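Local coordinates for protein putative serine phosphatase (Pseudomonas aeruginosa, PDB 6K4E) that probably acts as a metal-dependent PP2C-type serine/threonine phosphatase in a signalling pathway that controls biofilm formation in response to carbon availability, at residues R66-D71 with G94-Y99; S57-S62 with R89-G94; T232-T237 with I295-F300; R141-I146 with Q184-G189. All blocks are in the same frame, centred on the assembly; numbering follows the deposited sequence.

Interaction 1 of 4, residues R66-D71 with G94-Y99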
loop_
_atom_site.group_PDB
_atom_site.type_symbol
_atom_site.label_atom_id
_atom_site.label_comp_id
_atom_site.label_asym_id
_atom_site.label_seq_id
_atom_site.Cartn_x
_atom_site.Cartn_y
_atom_site.Cartn_z
ATOM N N ARG B 66 -7.298 2.491 8.695
ATOM C CA ARG B 66 -8.741 2.678 8.926
ATOM C C ARG B 66 -9.404 3.482 7.804
ATOM O O ARG B 66 -10.538 3.207 7.424
ATOM C CB ARG B 66 -8.989 3.344 10.285
ATOM C CG ARG B 66 -8.941 2.332 11.424
ATOM C CD ARG B 66 -9.326 2.936 12.762
ATOM N NE ARG B 66 -9.414 1.898 13.788
ATOM C CZ ARG B 66 -10.506 1.189 14.060
ATOM N NH1 ARG B 66 -11.637 1.415 13.399
ATOM N NH2 ARG B 66 -10.480 0.255 15.003
ATOM N N ALA B 67 -8.666 4.449 7.244
ATOM C CA ALA B 67 -9.114 5.296 6.135
ATOM C C ALA B 67 -9.388 4.527 4.828
ATOM O O ALA B 67 -10.155 4.996 3.981
ATOM C CB ALA B 67 -8.123 6.423 5.898
ATOM N N ILE B 68 -8.810 3.341 4.684
ATOM C CA ILE B 68 -9.035 2.539 3.480
ATOM C C ILE B 68 -10.219 1.527 3.687
ATOM O O ILE B 68 -10.571 0.812 2.756
ATOM C CB ILE B 68 -7.718 1.876 2.941
ATOM C CG1 ILE B 68 -7.199 0.748 3.864
ATOM C CG2 ILE B 68 -6.649 2.910 2.656
ATOM C CD1 ILE B 68 -7.087 -0.583 3.227
ATOM N N LEU B 69 -10.845 1.520 4.893
ATOM C CA LEU B 69 -11.963 0.622 5.220
ATOM C C LEU B 69 -13.327 1.241 4.876
ATOM O O LEU B 69 -13.498 2.427 5.101
ATOM C CB LEU B 69 -11.921 0.141 6.682
ATOM C CG LEU B 69 -10.580 -0.463 7.173
ATOM C CD1 LEU B 69 -10.584 -0.627 8.676
ATOM C CD2 LEU B 69 -10.231 -1.763 6.459
ATOM N N PRO B 70 -14.304 0.462 4.321
ATOM C CA PRO B 70 -15.604 1.059 3.916
ATOM C C PRO B 70 -16.693 1.173 4.997
ATOM O O PRO B 70 -17.873 1.120 4.676
ATOM C CB PRO B 70 -16.045 0.136 2.776
ATOM C CG PRO B 70 -15.533 -1.210 3.200
ATOM C CD PRO B 70 -14.222 -0.959 3.907
ATOM N N ASP B 71 -16.305 1.385 6.261
ATOM C CA ASP B 71 -17.193 1.544 7.437
ATOM C C ASP B 71 -18.408 2.441 7.261
ATOM O O ASP B 71 -19.522 2.035 7.586
ATOM C CB ASP B 71 -16.369 2.087 8.615
ATOM C CG ASP B 71 -15.368 1.080 9.099
ATOM O OD1 ASP B 71 -15.308 -0.013 8.507
ATOM O OD2 ASP B 71 -14.655 1.378 10.082
ATOM N N GLY B 94 -2.899 -7.545 8.553
ATOM C CA GLY B 94 -2.917 -7.962 7.155
ATOM C C GLY B 94 -4.312 -8.233 6.641
ATOM O O GLY B 94 -4.500 -8.652 5.494
ATOM N N ASP B 95 -5.302 -7.958 7.475
ATOM C CA ASP B 95 -6.691 -8.207 7.137
ATOM C C ASP B 95 -7.387 -6.920 6.827
ATOM O O ASP B 95 -7.212 -5.924 7.555
ATOM C CB ASP B 95 -7.422 -8.805 8.356
ATOM C CG ASP B 95 -7.440 -10.310 8.562
ATOM O OD1 ASP B 95 -6.526 -10.996 8.052
ATOM O OD2 ASP B 95 -8.285 -10.783 9.350
ATOM N N PHE B 96 -8.278 -6.966 5.840
ATOM C CA PHE B 96 -9.144 -5.825 5.532
ATOM C C PHE B 96 -10.416 -6.319 4.860
ATOM O O PHE B 96 -10.641 -7.518 4.760
ATOM C CB PHE B 96 -8.421 -4.675 4.767
ATOM C CG PHE B 96 -8.167 -4.894 3.291
ATOM C CD1 PHE B 96 -7.185 -5.778 2.863
ATOM C CD2 PHE B 96 -8.911 -4.211 2.330
ATOM C CE1 PHE B 96 -6.934 -5.956 1.496
ATOM C CE2 PHE B 96 -8.699 -4.439 0.959
ATOM C CZ PHE B 96 -7.703 -5.288 0.553
ATOM N N TYR B 97 -11.287 -5.409 4.494
ATOM C CA TYR B 97 -12.561 -5.754 3.894
ATOM C C TYR B 97 -12.948 -4.684 2.904
ATOM O O TYR B 97 -12.461 -3.543 2.971
ATOM C CB TYR B 97 -13.649 -5.944 4.958
ATOM C CG TYR B 97 -13.707 -4.859 6.010
ATOM C CD1 TYR B 97 -12.843 -4.875 7.098
ATOM C CD2 TYR B 97 -14.700 -3.879 5.978
ATOM C CE1 TYR B 97 -12.923 -3.911 8.103
ATOM C CE2 TYR B 97 -14.790 -2.906 6.982
ATOM C CZ TYR B 97 -13.890 -2.924 8.033
ATOM O OH TYR B 97 -13.959 -2.026 9.055
ATOM N N VAL B 98 -13.769 -5.085 1.947
ATOM C CA VAL B 98 -14.191 -4.208 0.869
ATOM C C VAL B 98 -15.710 -4.171 0.839
ATOM O O VAL B 98 -16.377 -5.052 1.373
ATOM C CB VAL B 98 -13.576 -4.656 -0.501
ATOM C CG1 VAL B 98 -12.060 -4.451 -0.520
ATOM C CG2 VAL B 98 -13.916 -6.113 -0.846
ATOM N N TYR B 99 -16.245 -3.171 0.185
ATOM C CA TYR B 99 -17.678 -2.992 0.006
ATOM C C TYR B 99 -17.845 -1.985 -1.107
ATOM O O TYR B 99 -17.121 -0.996 -1.146
ATOM C CB TYR B 99 -18.330 -2.437 1.279
ATOM C CG TYR B 99 -19.795 -2.122 1.075
ATOM C CD1 TYR B 99 -20.729 -3.140 0.887
ATOM C CD2 TYR B 99 -20.254 -0.813 1.100
ATOM C CE1 TYR B 99 -22.078 -2.859 0.703
ATOM C CE2 TYR B 99 -21.606 -0.522 0.918
ATOM C CZ TYR B 99 -22.513 -1.553 0.721
ATOM O OH TYR B 99 -23.844 -1.309 0.530
HETATM O O HOH W 1 -11.744 -1.512 1.351
HETATM O O HOH W 2 -13.303 -1.004 11.447
#
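L69, P70 and D71 meet the phenol of Y97 one after another, where the turn leaving helix 49-67 lies against edge strand 95-101 of the PP2C sandwich. The L69 branch is the first bump. Its CD2 sits over one face of the Y97 ring, 4.2 Å from the ring centroid and 26° off the normal, and also touches F96 CB at 3.8 Å. P70 forms the next, slipping its ring into the hollow between Y97 and Y99: CD lies 3.6 Å from Y97 CD2, and CG 3.6 Å from Y99 CB. I68 CD1 meets F96 CD2 more loosely, at 4.2 Å.

Y97 CG stands between its own backbone N and carbonyl carbon (chi1 47°), which turns the phenol toward the turn. Its hydroxyl donates to D71 OD1 at 2.5 Å, a very short bond that lies at the ring edge with carboxylate and ring nearly coplanar. One water donates to both Y97 OH and D71 OD2, and another joins I68 O to Y97 O. A carboxylate held this way, just after the N-cap of helix 71-77, would probably be stabilised in its charged form.

Interaction 2 of 4, residues S57-S62 with R89-G94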
loop_
_atom_site.group_PDB
_atom_site.type_symbol
_atom_site.label_atom_id
_atom_site.label_comp_id
_atom_site.label_asym_id
_atom_site.label_seq_id
_atom_site.Cartn_x
_atom_site.Cartn_y
_atom_site.Cartn_z
ATOM N N SER B 57 4.011 5.740 16.345
ATOM C CA SER B 57 4.144 5.619 14.886
ATOM C C SER B 57 3.091 4.643 14.326
ATOM O O SER B 57 2.387 4.985 13.369
ATOM C CB SER B 57 5.566 5.186 14.526
ATOM O OG SER B 57 5.768 5.115 13.126
ATOM N N LEU B 58 2.927 3.467 14.979
ATOM C CA LEU B 58 1.942 2.446 14.603
ATOM C C LEU B 58 0.512 2.907 14.794
ATOM O O LEU B 58 -0.325 2.582 13.963
ATOM C CB LEU B 58 2.176 1.119 15.331
ATOM C CG LEU B 58 3.472 0.394 14.976
ATOM C CD1 LEU B 58 3.755 -0.715 15.944
ATOM C CD2 LEU B 58 3.464 -0.136 13.570
ATOM N N ASP B 59 0.235 3.673 15.864
ATOM C CA ASP B 59 -1.078 4.240 16.158
ATOM C C ASP B 59 -1.461 5.190 15.046
ATOM O O ASP B 59 -2.614 5.177 14.634
ATOM C CB ASP B 59 -1.091 4.994 17.503
ATOM C CG ASP B 59 -1.200 4.131 18.738
ATOM O OD1 ASP B 59 -1.759 3.007 18.639
ATOM O OD2 ASP B 59 -0.755 4.584 19.813
ATOM N N TYR B 60 -0.514 6.014 14.562
ATOM C CA TYR B 60 -0.778 6.893 13.441
ATOM C C TYR B 60 -0.967 6.067 12.142
ATOM O O TYR B 60 -1.843 6.388 11.337
ATOM C CB TYR B 60 0.312 7.977 13.302
ATOM C CG TYR B 60 0.040 8.927 12.150
ATOM C CD1 TYR B 60 -1.008 9.844 12.206
ATOM C CD2 TYR B 60 0.800 8.879 10.986
ATOM C CE1 TYR B 60 -1.290 10.689 11.130
ATOM C CE2 TYR B 60 0.518 9.710 9.899
ATOM C CZ TYR B 60 -0.526 10.616 9.977
ATOM O OH TYR B 60 -0.802 11.442 8.917
ATOM N N ALA B 61 -0.184 4.987 11.973
ATOM C CA ALA B 61 -0.308 4.096 10.812
ATOM C C ALA B 61 -1.684 3.394 10.790
ATOM O O ALA B 61 -2.180 3.068 9.711
ATOM C CB ALA B 61 0.810 3.061 10.810
ATOM N N SER B 62 -2.331 3.226 11.969
ATOM C CA SER B 62 -3.653 2.601 12.045
ATOM C C SER B 62 -4.735 3.546 11.556
ATOM O O SER B 62 -5.761 3.082 11.084
ATOM C CB SER B 62 -3.945 2.055 13.436
ATOM O OG SER B 62 -4.136 3.094 14.380
ATOM N N ARG B 89 -4.105 -8.106 15.109
ATOM C CA ARG B 89 -3.332 -8.696 16.203
ATOM C C ARG B 89 -2.460 -7.585 16.809
ATOM O O ARG B 89 -2.454 -7.386 18.020
ATOM C CB ARG B 89 -2.494 -9.864 15.703
ATOM C CG ARG B 89 -1.856 -10.666 16.818
ATOM C CD ARG B 89 -0.915 -11.704 16.241
ATOM N NE ARG B 89 0.474 -11.327 16.453
ATOM C CZ ARG B 89 1.491 -12.182 16.447
ATOM N NH1 ARG B 89 1.278 -13.473 16.241
ATOM N NH2 ARG B 89 2.727 -11.754 16.650
ATOM N N ASP B 90 -1.776 -6.826 15.952
ATOM C CA ASP B 90 -0.989 -5.719 16.448
ATOM C C ASP B 90 -1.817 -4.438 16.202
ATOM O O ASP B 90 -3.050 -4.519 16.191
ATOM C CB ASP B 90 0.432 -5.763 15.868
ATOM C CG ASP B 90 1.056 -7.174 15.934
ATOM O OD1 ASP B 90 0.973 -7.824 17.013
ATOM O OD2 ASP B 90 1.587 -7.645 14.894
ATOM N N VAL B 91 -1.211 -3.273 16.077
ATOM C CA VAL B 91 -2.029 -2.071 15.870
ATOM C C VAL B 91 -2.552 -2.038 14.423
ATOM O O VAL B 91 -3.674 -1.595 14.163
ATOM C CB VAL B 91 -1.227 -0.816 16.256
ATOM C CG1 VAL B 91 -2.130 0.409 16.344
ATOM C CG2 VAL B 91 -0.513 -1.044 17.587
ATOM N N VAL B 92 -1.737 -2.547 13.497
ATOM C CA VAL B 92 -2.049 -2.670 12.070
ATOM C C VAL B 92 -1.930 -4.155 11.707
ATOM O O VAL B 92 -1.090 -4.864 12.270
ATOM C CB VAL B 92 -1.171 -1.747 11.175
ATOM C CG1 VAL B 92 -1.493 -0.275 11.420
ATOM C CG2 VAL B 92 0.329 -2.018 11.360
ATOM N N GLY B 93 -2.772 -4.625 10.807
ATOM C CA GLY B 93 -2.756 -6.034 10.438
ATOM C C GLY B 93 -2.773 -6.275 8.947
ATOM O O GLY B 93 -2.694 -5.321 8.185
ATOM N N GLY B 94 -2.899 -7.545 8.553
ATOM C CA GLY B 94 -2.917 -7.962 7.155
ATOM C C GLY B 94 -4.312 -8.233 6.641
ATOM O O GLY B 94 -4.500 -8.652 5.494
#
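V91 and V92 press into the side of helix 49-67, a helix-against-loop packing in which the loop joining strands 82-87 and 95-101 of the PP2C fold rests its two valines on one helical face. V91 CB lies 4.0 Å from L58 CB. CG1 of the same valine, anti to its backbone N (chi1 -168°), points into the notch between D59 and S62, 3.5 Å from D59 OD1 and 3.8 Å from S62 CB. V91 thus bridges one helical turn, touching L58 and S62, four residues apart.

V92 lies alongside, its CG1 3.6 Å from S62 N and 4.1 Å from A61 CB, while CG2 approaches the L58 branch more loosely. The contact is van der Waals in kind: the valine methyls lie on carbons of L58, A61 and S62 and also against polar atoms, the D59 carboxylate and the L58 carbonyl among them.

Around this first shell, D292 takes the amides of R89 and G94 and so pins both ends of the loop, and Q65, further along the same helix, donates to G93 O. V92 also touches A121 of helix 117-138. The helix borders the second subunit, whose V118 and L122 pack on L58 and A61 and whose A168 N bonds to Y60 OH. Within the helix, S62 OG turns back on its own chain and donates to D59 O at 2.6 Å, the donor tilted 28° from the carbonyl plane.

Interaction 3 of 4, residues T232-T237 with I295-F300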
loop_
_atom_site.group_PDB
_atom_site.type_symbol
_atom_site.label_atom_id
_atom_site.label_comp_id
_atom_site.label_asym_id
_atom_site.label_seq_id
_atom_site.Cartn_x
_atom_site.Cartn_y
_atom_site.Cartn_z
ATOM N N THR B 232 -28.624 -14.975 7.069
ATOM C CA THR B 232 -27.492 -14.123 7.446
ATOM C C THR B 232 -26.262 -14.783 6.844
ATOM O O THR B 232 -26.152 -16.008 6.876
ATOM C CB THR B 232 -27.406 -13.899 8.981
ATOM O OG1 THR B 232 -28.683 -13.485 9.456
ATOM C CG2 THR B 232 -26.413 -12.823 9.346
ATOM N N PHE B 233 -25.389 -13.979 6.238
ATOM C CA PHE B 233 -24.176 -14.421 5.566
ATOM C C PHE B 233 -22.992 -13.932 6.351
ATOM O O PHE B 233 -23.112 -12.934 7.064
ATOM C CB PHE B 233 -24.121 -13.918 4.107
ATOM C CG PHE B 233 -25.236 -14.459 3.243
ATOM C CD1 PHE B 233 -26.463 -13.810 3.177
ATOM C CD2 PHE B 233 -25.089 -15.661 2.559
ATOM C CE1 PHE B 233 -27.513 -14.338 2.430
ATOM C CE2 PHE B 233 -26.147 -16.193 1.810
ATOM C CZ PHE B 233 -27.344 -15.514 1.739
ATOM N N TYR B 234 -21.882 -14.700 6.317
ATOM C CA TYR B 234 -20.714 -14.402 7.127
ATOM C C TYR B 234 -19.476 -14.669 6.355
ATOM O O TYR B 234 -19.285 -15.766 5.840
ATOM C CB TYR B 234 -20.673 -15.276 8.397
ATOM C CG TYR B 234 -21.921 -15.216 9.232
ATOM C CD1 TYR B 234 -22.998 -16.060 8.970
ATOM C CD2 TYR B 234 -22.030 -14.318 10.297
ATOM C CE1 TYR B 234 -24.153 -16.014 9.750
ATOM C CE2 TYR B 234 -23.198 -14.233 11.051
ATOM C CZ TYR B 234 -24.239 -15.102 10.787
ATOM O OH TYR B 234 -25.368 -15.031 11.530
ATOM N N LEU B 235 -18.609 -13.661 6.313
ATOM C CA LEU B 235 -17.326 -13.723 5.643
ATOM C C LEU B 235 -16.303 -13.511 6.722
ATOM O O LEU B 235 -16.188 -12.407 7.224
ATOM C CB LEU B 235 -17.232 -12.619 4.567
ATOM C CG LEU B 235 -17.911 -12.936 3.237
ATOM C CD1 LEU B 235 -17.961 -11.697 2.339
ATOM C CD2 LEU B 235 -17.203 -14.085 2.494
ATOM N N SER B 236 -15.558 -14.550 7.079
ATOM C CA SER B 236 -14.547 -14.422 8.110
ATOM C C SER B 236 -13.194 -14.882 7.593
ATOM O O SER B 236 -13.124 -15.854 6.860
ATOM C CB SER B 236 -14.932 -15.260 9.332
ATOM O OG SER B 236 -13.858 -15.361 10.253
ATOM N N THR B 237 -12.112 -14.239 8.049
ATOM C CA THR B 237 -10.745 -14.707 7.752
ATOM C C THR B 237 -10.459 -15.845 8.729
ATOM O O THR B 237 -11.276 -16.104 9.622
ATOM C CB THR B 237 -9.720 -13.566 7.876
ATOM O OG1 THR B 237 -9.799 -13.006 9.194
ATOM C CG2 THR B 237 -9.948 -12.442 6.826
ATOM N N ILE B 295 -14.571 -10.417 10.724
ATOM C CA ILE B 295 -15.838 -11.038 10.406
ATOM C C ILE B 295 -16.707 -9.938 9.805
ATOM O O ILE B 295 -17.023 -8.974 10.481
ATOM C CB ILE B 295 -16.565 -11.786 11.566
ATOM C CG1 ILE B 295 -15.692 -12.880 12.177
ATOM C CG2 ILE B 295 -17.930 -12.344 11.082
ATOM C CD1 ILE B 295 -16.475 -13.751 13.229
ATOM N N LEU B 296 -17.089 -10.102 8.544
ATOM C CA LEU B 296 -17.999 -9.193 7.873
ATOM C C LEU B 296 -19.272 -9.965 7.597
ATOM O O LEU B 296 -19.255 -11.013 6.944
ATOM C CB LEU B 296 -17.376 -8.602 6.589
ATOM C CG LEU B 296 -18.154 -7.499 5.854
ATOM C CD1 LEU B 296 -18.797 -6.497 6.814
ATOM C CD2 LEU B 296 -17.280 -6.825 4.822
ATOM N N SER B 297 -20.364 -9.497 8.208
ATOM C CA SER B 297 -21.644 -10.156 8.082
ATOM C C SER B 297 -22.610 -9.235 7.432
ATOM O O SER B 297 -22.488 -8.032 7.588
ATOM C CB SER B 297 -22.152 -10.616 9.443
ATOM O OG SER B 297 -23.424 -11.242 9.373
ATOM N N PHE B 298 -23.547 -9.811 6.672
ATOM C CA PHE B 298 -24.598 -9.139 5.906
ATOM C C PHE B 298 -25.828 -10.022 5.809
ATOM O O PHE B 298 -25.719 -11.238 5.869
ATOM C CB PHE B 298 -24.085 -8.724 4.524
ATOM C CG PHE B 298 -23.564 -9.829 3.632
ATOM C CD1 PHE B 298 -22.274 -10.331 3.789
ATOM C CD2 PHE B 298 -24.335 -10.325 2.597
ATOM C CE1 PHE B 298 -21.780 -11.336 2.936
ATOM C CE2 PHE B 298 -23.842 -11.330 1.756
ATOM C CZ PHE B 298 -22.561 -11.822 1.917
ATOM N N ARG B 299 -27.010 -9.421 5.734
ATOM C CA ARG B 299 -28.239 -10.193 5.722
ATOM C C ARG B 299 -29.178 -9.739 4.616
ATOM O O ARG B 299 -29.270 -8.543 4.345
ATOM C CB ARG B 299 -28.909 -10.082 7.108
ATOM C CG ARG B 299 -30.303 -10.673 7.196
ATOM C CD ARG B 299 -30.734 -10.808 8.617
ATOM N NE ARG B 299 -32.165 -11.074 8.717
ATOM C CZ ARG B 299 -32.690 -12.226 9.116
ATOM N NH1 ARG B 299 -31.901 -13.247 9.436
ATOM N NH2 ARG B 299 -34.005 -12.370 9.196
ATOM N N PHE B 300 -29.875 -10.708 3.981
ATOM C CA PHE B 300 -30.881 -10.406 2.972
ATOM C C PHE B 300 -32.266 -10.523 3.584
ATOM O O PHE B 300 -32.578 -11.521 4.231
ATOM C CB PHE B 300 -30.739 -11.240 1.674
ATOM C CG PHE B 300 -31.697 -10.767 0.595
ATOM C CD1 PHE B 300 -31.497 -9.549 -0.055
ATOM C CD2 PHE B 300 -32.845 -11.498 0.292
ATOM C CE1 PHE B 300 -32.414 -9.082 -1.000
ATOM C CE2 PHE B 300 -33.763 -11.029 -0.652
ATOM C CZ PHE B 300 -33.542 -9.826 -1.295
#
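The carbonyl oxygen of F233 is gripped twice from the neighbouring strand. S297 OG donates to F233 O at 2.9 Å, nearly in line with the C=O bond, while F298 N reaches the same F233 O at 3.2 Å from above the carbonyl plane. The S297 side chain, its OG swung across from its own N (chi1 179°), adds a bond to the backbone ladder; the same OG also lies near T232 CG2 and the ring of Y234.

The ladder itself is regular. F233 pairs with F298 and L235 with L296 as antiparallel hydrogen-bonded pairs, and the intervening pairs T232-R299, Y234-S297 and S236-I295 are non-hydrogen-bonded. Strands 231-236 and 293-300 are adjacent in one of the two five-stranded antiparallel sheets that make up the PP2C beta-sandwich.

F233, L235, L296 and F298 face the sandwich interior. There F233 CB rests over one face of the F298 ring, 3.5 Å from its centroid, whereas the two phenyl planes run nearly parallel (16° apart) but are slid so far that they hardly overlap. L235 CD1 meets F298 CE1 at 3.9 Å. I108 and Y106 of strand 105-113, in the facing sheet, pack against F298.

T232, Y234, S297 and R299 lie on the other face. The extended R299 side chain brings NH1 within 3.2 Å of T232 OG1, which sits in the guanidinium plane and also bonds to A265 O. The hydroxyl of Y234 bonds to Q272 of helix 269-284, and L269 of that helix touches T232, S297 and R299.

Interaction 4 of 4, residues R141-I146 with Q184-G189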
loop_
_atom_site.group_PDB
_atom_site.type_symbol
_atom_site.label_atom_id
_atom_site.label_comp_id
_atom_site.label_asym_id
_atom_site.label_seq_id
_atom_site.Cartn_x
_atom_site.Cartn_y
_atom_site.Cartn_z
ATOM N N ARG B 141 -19.863 -7.067 -10.179
ATOM C CA ARG B 141 -20.827 -8.161 -10.225
ATOM C C ARG B 141 -20.242 -9.552 -10.496
ATOM O O ARG B 141 -20.970 -10.543 -10.385
ATOM C CB ARG B 141 -21.925 -7.818 -11.252
ATOM C CG ARG B 141 -22.522 -6.444 -10.935
ATOM C CD ARG B 141 -23.730 -6.027 -11.760
ATOM N NE ARG B 141 -24.289 -4.773 -11.240
ATOM C CZ ARG B 141 -23.851 -3.559 -11.569
ATOM N NH1 ARG B 141 -22.841 -3.416 -12.426
ATOM N NH2 ARG B 141 -24.416 -2.479 -11.043
ATOM N N ASP B 142 -18.937 -9.649 -10.754
ATOM C CA ASP B 142 -18.341 -10.936 -11.050
ATOM C C ASP B 142 -17.181 -11.186 -10.081
ATOM O O ASP B 142 -16.046 -10.839 -10.420
ATOM C CB ASP B 142 -17.900 -10.949 -12.537
ATOM C CG ASP B 142 -17.461 -12.279 -13.131
ATOM O OD1 ASP B 142 -17.106 -13.195 -12.354
ATOM O OD2 ASP B 142 -17.376 -12.369 -14.373
ATOM N N PRO B 143 -17.439 -11.804 -8.887
ATOM C CA PRO B 143 -16.358 -12.025 -7.904
ATOM C C PRO B 143 -15.140 -12.792 -8.426
ATOM O O PRO B 143 -14.019 -12.390 -8.144
ATOM C CB PRO B 143 -17.072 -12.756 -6.758
ATOM C CG PRO B 143 -18.473 -12.292 -6.857
ATOM C CD PRO B 143 -18.737 -12.244 -8.332
ATOM N N ALA B 144 -15.343 -13.852 -9.210
ATOM C CA ALA B 144 -14.242 -14.629 -9.802
ATOM C C ALA B 144 -13.377 -13.782 -10.723
ATOM O O ALA B 144 -12.160 -13.917 -10.646
ATOM C CB ALA B 144 -14.762 -15.851 -10.536
ATOM N N ALA B 145 -13.984 -12.898 -11.566
ATOM C CA ALA B 145 -13.224 -11.994 -12.464
ATOM C C ALA B 145 -12.429 -10.946 -11.679
ATOM O O ALA B 145 -11.296 -10.651 -12.047
ATOM C CB ALA B 145 -14.150 -11.307 -13.450
ATOM N N ILE B 146 -13.020 -10.423 -10.563
ATOM C CA ILE B 146 -12.405 -9.440 -9.677
ATOM C C ILE B 146 -11.150 -10.051 -9.049
ATOM O O ILE B 146 -10.121 -9.406 -9.017
ATOM C CB ILE B 146 -13.428 -8.880 -8.621
ATOM C CG1 ILE B 146 -14.584 -8.107 -9.315
ATOM C CG2 ILE B 146 -12.738 -7.944 -7.599
ATOM C CD1 ILE B 146 -15.841 -7.967 -8.491
ATOM N N GLN B 184 -30.207 -13.297 -6.190
ATOM C CA GLN B 184 -29.190 -14.340 -6.247
ATOM C C GLN B 184 -27.844 -13.779 -5.877
ATOM O O GLN B 184 -27.589 -12.589 -6.004
ATOM C CB GLN B 184 -29.193 -15.178 -7.552
ATOM C CG GLN B 184 -28.516 -14.636 -8.785
ATOM C CD GLN B 184 -28.351 -15.759 -9.793
ATOM O OE1 GLN B 184 -27.255 -16.041 -10.288
ATOM N NE2 GLN B 184 -29.428 -16.467 -10.083
ATOM N N LEU B 185 -27.015 -14.640 -5.323
ATOM C CA LEU B 185 -25.708 -14.286 -4.795
ATOM C C LEU B 185 -24.628 -15.008 -5.586
ATOM O O LEU B 185 -24.814 -16.169 -5.948
ATOM C CB LEU B 185 -25.720 -14.768 -3.331
ATOM C CG LEU B 185 -24.569 -14.468 -2.420
ATOM C CD1 LEU B 185 -25.084 -14.143 -1.023
ATOM C CD2 LEU B 185 -23.602 -15.652 -2.359
ATOM N N ALA B 186 -23.499 -14.316 -5.859
ATOM C CA ALA B 186 -22.376 -14.955 -6.528
ATOM C C ALA B 186 -21.208 -14.853 -5.572
ATOM O O ALA B 186 -20.959 -13.776 -5.050
ATOM C CB ALA B 186 -22.064 -14.252 -7.845
ATOM N N PHE B 187 -20.543 -15.963 -5.285
ATOM C CA PHE B 187 -19.397 -15.978 -4.378
ATOM C C PHE B 187 -18.179 -16.613 -5.035
ATOM O O PHE B 187 -18.299 -17.621 -5.719
ATOM C CB PHE B 187 -19.741 -16.737 -3.054
ATOM C CG PHE B 187 -18.527 -17.149 -2.234
ATOM C CD1 PHE B 187 -17.753 -16.196 -1.568
ATOM C CD2 PHE B 187 -18.120 -18.474 -2.185
ATOM C CE1 PHE B 187 -16.593 -16.575 -0.873
ATOM C CE2 PHE B 187 -16.977 -18.843 -1.477
ATOM C CZ PHE B 187 -16.236 -17.902 -0.817
ATOM N N ALA B 188 -17.006 -16.042 -4.802
ATOM C CA ALA B 188 -15.740 -16.626 -5.258
ATOM C C ALA B 188 -14.715 -16.371 -4.179
ATOM O O ALA B 188 -14.627 -15.259 -3.682
ATOM C CB ALA B 188 -15.296 -16.028 -6.585
ATOM N N GLY B 189 -13.989 -17.408 -3.792
ATOM C CA GLY B 189 -13.001 -17.314 -2.726
ATOM C C GLY B 189 -11.713 -18.075 -2.936
ATOM O O GLY B 189 -11.696 -19.108 -3.603
#
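P143 and A144, in the first turn of helix 143-157, settle on the small side chains A186 and A188 of strand 184-190. The A188 methyl is the knob under the helix start: its CB lies 3.4 Å from A144 N, 3.7 Å from P143 CB and 4.0 Å from A144 CB. The pyrrolidine ring of P143 spans the step to the next helix-facing alanine along the strand, with CG 3.4 Å from A186 O and CD 3.9 Å from A186 CB. With alanines on the strand, the helix backbone comes close, and the A144 and A188 CA atoms are 5.2 Å apart.

Away from the strand the turn is looser, more polar and, at R141, exposed to solvent. R141 reaches outward to a salt bridge with D104, and A145 turns its methyl from the strand. D142 occupies the N-cap: its OD1 accepts from A145 N at 3.2 Å, met from well above the carboxylate plane, which probably stabilises the helix start. N222 steadies the junction, giving its ND2 to D142 OD1 and taking A144 N on OD1.

Strand 184-190 runs between strands 171-179 and 223-226. The helix covers the A186 and A188 face of this sheet, L185 and F187 point to the other face, and I146 continues the packing onto L175 of strand 171-179 and onto A134 and V138 of helix 117-138.

How the interactions relate
From the N terminus, helix 49-67 opens interaction 2 at 57-62 and interaction 1 at 66-71. Interaction 2 closes first, at 89-94, and interaction 1 follows at 94-99, so the two cross and share G94; together they bind the N-terminal helix to the loop and edge strand 95-101 of one sheet, beside the second subunit. Interaction 4 then closes a separate loop, joining helix 143-157 to strand 184-190 of that sheet. Interaction 3 comes last, closing the long excursion between strands 231-236 and 293-300 of the other sheet. The sheets meet where L185 packs on F233 and F298, and D95 OD2 probably hydrogen-bonds to T237 OG1 just past strand 231-236, linking interaction 3 to interactions 4 and 1.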